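Local atomic coordinates of FrpC operon protein (Neisseria meningitidis, PDB entry 5EDF), a protein that is of unknown function but binds the RTX protein FrpC and may, together with it, take part in adhesion of the meningococcus. Residues Lys156-Asn168 with Ser177-Phe189. Residues are numbered along the deposited sequence; the frame is centred on the assembly and turned at random. Where two conformers were deposited one is given.
Sequences KGENPAIITHRNN and SYSTSVGSCINGF
Ser177 O is gripped twice by Asn168: the backbone N lies 2.8 Å from it, and the side-chain ND2, reaching it from the opposite face of the carbonyl plane, is 3.1 Å away in a more bent bond, tilted from the amide plane. ND2 also donates to Ser179 OG at 2.8 Å, and this oxygen, only 5° out of the amide plane, sets the rotation of the carboxamide. Asn167 returns the link, its OD1 accepting from Ser177 N at 3.1 Å. With CG anti to the backbone N (chi1 -165°), its amide stacks nearly parallel over one face of the Tyr178 ring, and Asn167 CB makes a CH-pi contact there, 3.7 Å from the ring centroid. The His165 ring is slid so far aside from Tyr178 that the two barely overlap; its ND1 meets Thr180 OG1 at 2.8 Å near the ring plane, while NE2 is hydrogen-bonded to the backbone N of Leu203. At the far end Asn159 OD1 takes Asn187 N at 2.9 Å, from above its carbonyl plane. Between these ends, paired backbone bonds join Ile162 with Gly183, Thr164 with Ser181 and Arg166 with Ser179, and a water bridges Ile162 O, Thr164 OG1 and Ser181 OG. These pairs, and axes of strands 161-167 and 178-186 at 175°, establish antiparallel pairing; being consecutive, joined by an irregular loop, the strands form a beta hairpin central in the large antiparallel sheet, with helix 205-224 against the Ala161, Thr180 and Ser184 face.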
loop_
_atom_site.group_PDB
_atom_site.type_symbol
_atom_site.label_atom_id
_atom_site.label_comp_id
_atom_site.label_asym_id
_atom_site.label_seq_id
_atom_site.Cartn_x
_atom_site.Cartn_y
_atom_site.Cartn_z
ATOM N N LYS A 156 6.847 11.366 11.291
ATOM C CA LYS A 156 6.673 10.900 12.699
ATOM C C LYS A 156 5.224 11.140 13.164
ATOM O O LYS A 156 4.325 10.710 12.474
ATOM C CB LYS A 156 7.706 11.532 13.629
ATOM C CG LYS A 156 9.116 11.090 13.327
ATOM C CD LYS A 156 10.095 11.974 14.076
ATOM C CE LYS A 156 11.525 11.527 13.921
ATOM N NZ LYS A 156 12.408 12.163 14.942
ATOM N N GLY A 157 4.966 11.789 14.302
ATOM C CA GLY A 157 3.583 12.027 14.735
ATOM C C GLY A 157 2.836 10.783 15.168
ATOM O O GLY A 157 3.438 9.745 15.447
ATOM N N GLU A 158 1.514 10.879 15.156
ATOM C CA GLU A 158 0.654 9.826 15.696
ATOM C C GLU A 158 0.687 8.573 14.819
ATOM O O GLU A 158 0.522 7.446 15.318
ATOM C CB GLU A 158 -0.790 10.333 15.800
ATOM C CG GLU A 158 -1.502 9.907 17.088
ATOM C CD GLU A 158 -0.776 10.375 18.351
ATOM O OE1 GLU A 158 -0.379 11.562 18.415
ATOM O OE2 GLU A 158 -0.602 9.557 19.282
ATOM N N ASN A 159 0.940 8.804 13.526
ATOM C CA ASN A 159 0.850 7.824 12.489
ATOM C C ASN A 159 2.125 7.847 11.602
ATOM O O ASN A 159 2.086 8.270 10.440
ATOM C CB ASN A 159 -0.426 8.067 11.666
ATOM C CG ASN A 159 -1.691 7.701 12.414
ATOM O OD1 ASN A 159 -1.673 6.906 13.339
ATOM N ND2 ASN A 159 -2.804 8.266 11.986
ATOM N N PRO A 160 3.250 7.348 12.140
ATOM C CA PRO A 160 4.494 7.486 11.428
ATOM C C PRO A 160 4.552 6.620 10.149
ATOM O O PRO A 160 3.780 5.671 9.969
ATOM C CB PRO A 160 5.534 6.996 12.430
ATOM C CG PRO A 160 4.823 6.103 13.284
ATOM C CD PRO A 160 3.461 6.752 13.463
ATOM N N ALA A 161 5.482 6.934 9.263
ATOM C CA ALA A 161 5.629 6.208 8.019
ATOM C C ALA A 161 7.044 6.356 7.527
ATOM O O ALA A 161 7.681 7.411 7.740
ATOM C CB ALA A 161 4.668 6.746 6.954
ATOM N N ILE A 162 7.551 5.343 6.834
ATOM C CA ILE A 162 8.806 5.437 6.127
ATOM C C ILE A 162 8.597 4.941 4.699
ATOM O O ILE A 162 8.166 3.787 4.478
ATOM C CB ILE A 162 9.981 4.715 6.846
ATOM C CG1 ILE A 162 11.239 4.732 5.968
ATOM C CG2 ILE A 162 9.594 3.305 7.218
ATOM C CD1 ILE A 162 12.560 4.571 6.729
ATOM N N ILE A 163 8.861 5.823 3.724
ATOM C CA ILE A 163 8.712 5.554 2.314
ATOM C C ILE A 163 10.132 5.486 1.747
ATOM O O ILE A 163 10.934 6.398 1.928
ATOM C CB ILE A 163 7.953 6.683 1.610
ATOM C CG1 ILE A 163 6.570 6.898 2.213
ATOM C CG2 ILE A 163 7.900 6.381 0.074
ATOM C CD1 ILE A 163 5.796 8.141 1.641
ATOM N N THR A 164 10.483 4.371 1.100
ATOM C CA THR A 164 11.821 4.179 0.499
ATOM C C THR A 164 11.661 3.958 -0.984
ATOM O O THR A 164 10.886 3.131 -1.421
ATOM C CB THR A 164 12.553 2.994 1.116
ATOM O OG1 THR A 164 12.521 3.069 2.540
ATOM C CG2 THR A 164 14.024 2.923 0.651
ATOM N N HIS A 165 12.348 4.753 -1.782
ATOM C CA HIS A 165 12.224 4.722 -3.253
ATOM C C HIS A 165 13.615 4.553 -3.817
ATOM O O HIS A 165 14.494 5.355 -3.508
ATOM C CB HIS A 165 11.602 6.050 -3.703
ATOM C CG HIS A 165 11.230 6.118 -5.152
ATOM N ND1 HIS A 165 10.308 5.266 -5.733
ATOM C CD2 HIS A 165 11.619 6.971 -6.130
ATOM C CE1 HIS A 165 10.175 5.578 -7.011
ATOM N NE2 HIS A 165 10.924 6.639 -7.269
ATOM N N ARG A 166 13.862 3.506 -4.595
ATOM C CA ARG A 166 15.216 3.153 -4.989
ATOM C C ARG A 166 15.321 2.710 -6.438
ATOM O O ARG A 166 14.400 2.106 -6.999
ATOM C CB ARG A 166 15.749 2.046 -4.083
ATOM C CG ARG A 166 14.830 0.852 -3.978
ATOM C CD ARG A 166 15.436 -0.319 -3.229
ATOM N NE ARG A 166 16.170 0.031 -2.007
ATOM C CZ ARG A 166 15.673 -0.049 -0.774
ATOM N NH1 ARG A 166 14.422 -0.444 -0.562
ATOM N NH2 ARG A 166 16.445 0.259 0.258
ATOM N N ASN A 167 16.467 2.980 -7.046
ATOM C CA ASN A 167 16.737 2.487 -8.384
ATOM C C ASN A 167 17.316 1.080 -8.273
ATOM O O ASN A 167 18.287 0.857 -7.567
ATOM C CB ASN A 167 17.725 3.384 -9.134
ATOM C CG ASN A 167 17.749 3.102 -10.636
ATOM O OD1 ASN A 167 17.127 2.156 -11.121
ATOM N ND2 ASN A 167 18.495 3.929 -11.384
ATOM N N ASN A 168 16.711 0.127 -8.967
ATOM C CA ASN A 168 17.136 -1.267 -8.923
ATOM C C ASN A 168 18.096 -1.639 -10.037
ATOM O O ASN A 168 18.610 -2.752 -10.072
ATOM C CB ASN A 168 15.921 -2.180 -8.985
ATOM C CG ASN A 168 15.071 -2.036 -7.773
ATOM O OD1 ASN A 168 15.477 -2.429 -6.688
ATOM N ND2 ASN A 168 13.926 -1.396 -7.926
ATOM N N SER A 177 14.976 1.431 -13.202
ATOM C CA SER A 177 13.786 0.743 -12.727
ATOM C C SER A 177 13.626 1.042 -11.239
ATOM O O SER A 177 14.277 0.415 -10.406
ATOM C CB SER A 177 13.923 -0.761 -12.964
ATOM O OG SER A 177 12.710 -1.439 -12.703
ATOM N N TYR A 178 12.775 2.021 -10.921
ATOM C CA TYR A 178 12.562 2.396 -9.524
ATOM C C TYR A 178 11.460 1.555 -8.917
ATOM O O TYR A 178 10.516 1.165 -9.599
ATOM C CB TYR A 178 12.237 3.895 -9.381
ATOM C CG TYR A 178 13.484 4.740 -9.464
ATOM C CD1 TYR A 178 14.088 4.989 -10.680
ATOM C CD2 TYR A 178 14.088 5.231 -8.311
ATOM C CE1 TYR A 178 15.259 5.756 -10.745
ATOM C CE2 TYR A 178 15.244 5.985 -8.367
ATOM C CZ TYR A 178 15.807 6.240 -9.581
ATOM O OH TYR A 178 16.987 6.983 -9.671
ATOM N N SER A 179 11.606 1.269 -7.635
ATOM C CA SER A 179 10.540 0.653 -6.849
ATOM C C SER A 179 10.432 1.321 -5.486
ATOM O O SER A 179 11.336 2.054 -5.056
ATOM C CB SER A 179 10.799 -0.825 -6.695
ATOM O OG SER A 179 11.966 -1.065 -5.989
ATOM N N THR A 180 9.342 1.036 -4.783
ATOM C CA THR A 180 8.962 1.738 -3.575
ATOM C C THR A 180 8.484 0.763 -2.519
ATOM O O THR A 180 7.750 -0.192 -2.802
ATOM C CB THR A 180 7.829 2.708 -3.862
ATOM O OG1 THR A 180 8.208 3.594 -4.918
ATOM C CG2 THR A 180 7.472 3.530 -2.639
ATOM N N SER A 181 8.887 1.005 -1.277
ATOM C CA SER A 181 8.319 0.299 -0.124
ATOM C C SER A 181 7.766 1.340 0.844
ATOM O O SER A 181 8.335 2.440 0.985
ATOM C CB SER A 181 9.362 -0.546 0.583
ATOM O OG SER A 181 10.322 0.239 1.250
ATOM N N VAL A 182 6.696 1.000 1.546
ATOM C CA VAL A 182 6.162 1.846 2.585
ATOM C C VAL A 182 5.875 0.986 3.812
ATOM O O VAL A 182 5.146 -0.027 3.740
ATOM C CB VAL A 182 4.875 2.546 2.167
ATOM C CG1 VAL A 182 4.389 3.436 3.298
ATOM C CG2 VAL A 182 5.090 3.358 0.880
ATOM N N GLY A 183 6.429 1.388 4.946
ATOM C CA GLY A 183 6.020 0.906 6.255
ATOM C C GLY A 183 5.353 1.993 7.021
ATOM O O GLY A 183 5.884 3.093 7.045
ATOM N N SER A 184 4.240 1.745 7.671
ATOM C CA SER A 184 3.539 2.769 8.402
ATOM C C SER A 184 2.769 2.215 9.562
ATOM O O SER A 184 2.520 0.983 9.632
ATOM C CB SER A 184 2.616 3.537 7.459
ATOM O OG SER A 184 1.525 2.725 7.015
ATOM N N CYS A 185 2.346 3.105 10.441
ATOM C CA CYS A 185 1.488 2.780 11.577
ATOM C C CYS A 185 0.366 3.793 11.572
ATOM O O CYS A 185 0.630 4.991 11.537
ATOM C CB CYS A 185 2.271 2.845 12.889
ATOM S SG CYS A 185 3.717 1.707 12.842
ATOM N N ILE A 186 -0.868 3.287 11.495
ATOM C CA ILE A 186 -2.065 4.112 11.345
ATOM C C ILE A 186 -3.062 3.644 12.391
ATOM O O ILE A 186 -3.590 2.536 12.297
ATOM C CB ILE A 186 -2.663 3.974 9.930
ATOM C CG1 ILE A 186 -1.654 4.413 8.886
ATOM C CG2 ILE A 186 -3.996 4.761 9.817
ATOM C CD1 ILE A 186 -1.985 4.100 7.447
ATOM N N ASN A 187 -3.320 4.479 13.379
ATOM C CA ASN A 187 -4.407 4.227 14.334
ATOM C C ASN A 187 -4.292 2.857 15.016
ATOM O O ASN A 187 -5.300 2.192 15.201
ATOM C CB ASN A 187 -5.792 4.304 13.636
ATOM C CG ASN A 187 -6.210 5.721 13.238
ATOM O OD1 ASN A 187 -5.396 6.543 12.810
ATOM N ND2 ASN A 187 -7.512 5.991 13.347
ATOM N N GLY A 188 -3.083 2.432 15.380
ATOM C CA GLY A 188 -2.878 1.143 16.071
ATOM C C GLY A 188 -2.638 -0.042 15.140
ATOM O O GLY A 188 -2.343 -1.165 15.598
ATOM N N PHE A 189 -2.768 0.209 13.846
ATOM C CA PHE A 189 -2.529 -0.810 12.830
ATOM C C PHE A 189 -1.180 -0.608 12.196
ATOM O O PHE A 189 -0.677 0.524 12.139
ATOM C CB PHE A 189 -3.607 -0.788 11.731
ATOM C CG PHE A 189 -4.985 -1.010 12.264
ATOM C CD1 PHE A 189 -5.434 -2.283 12.474
ATOM C CD2 PHE A 189 -5.819 0.070 12.617
ATOM C CE1 PHE A 189 -6.721 -2.499 13.053
ATOM C CE2 PHE A 189 -7.094 -0.127 13.143
ATOM C CZ PHE A 189 -7.529 -1.413 13.374
HETATM O O HOH W 1 -0.713 4.665 14.840
HETATM O O HOH W 2 10.116 1.909 3.468
HETATM O O HOH W 3 12.890 -0.761 2.073
#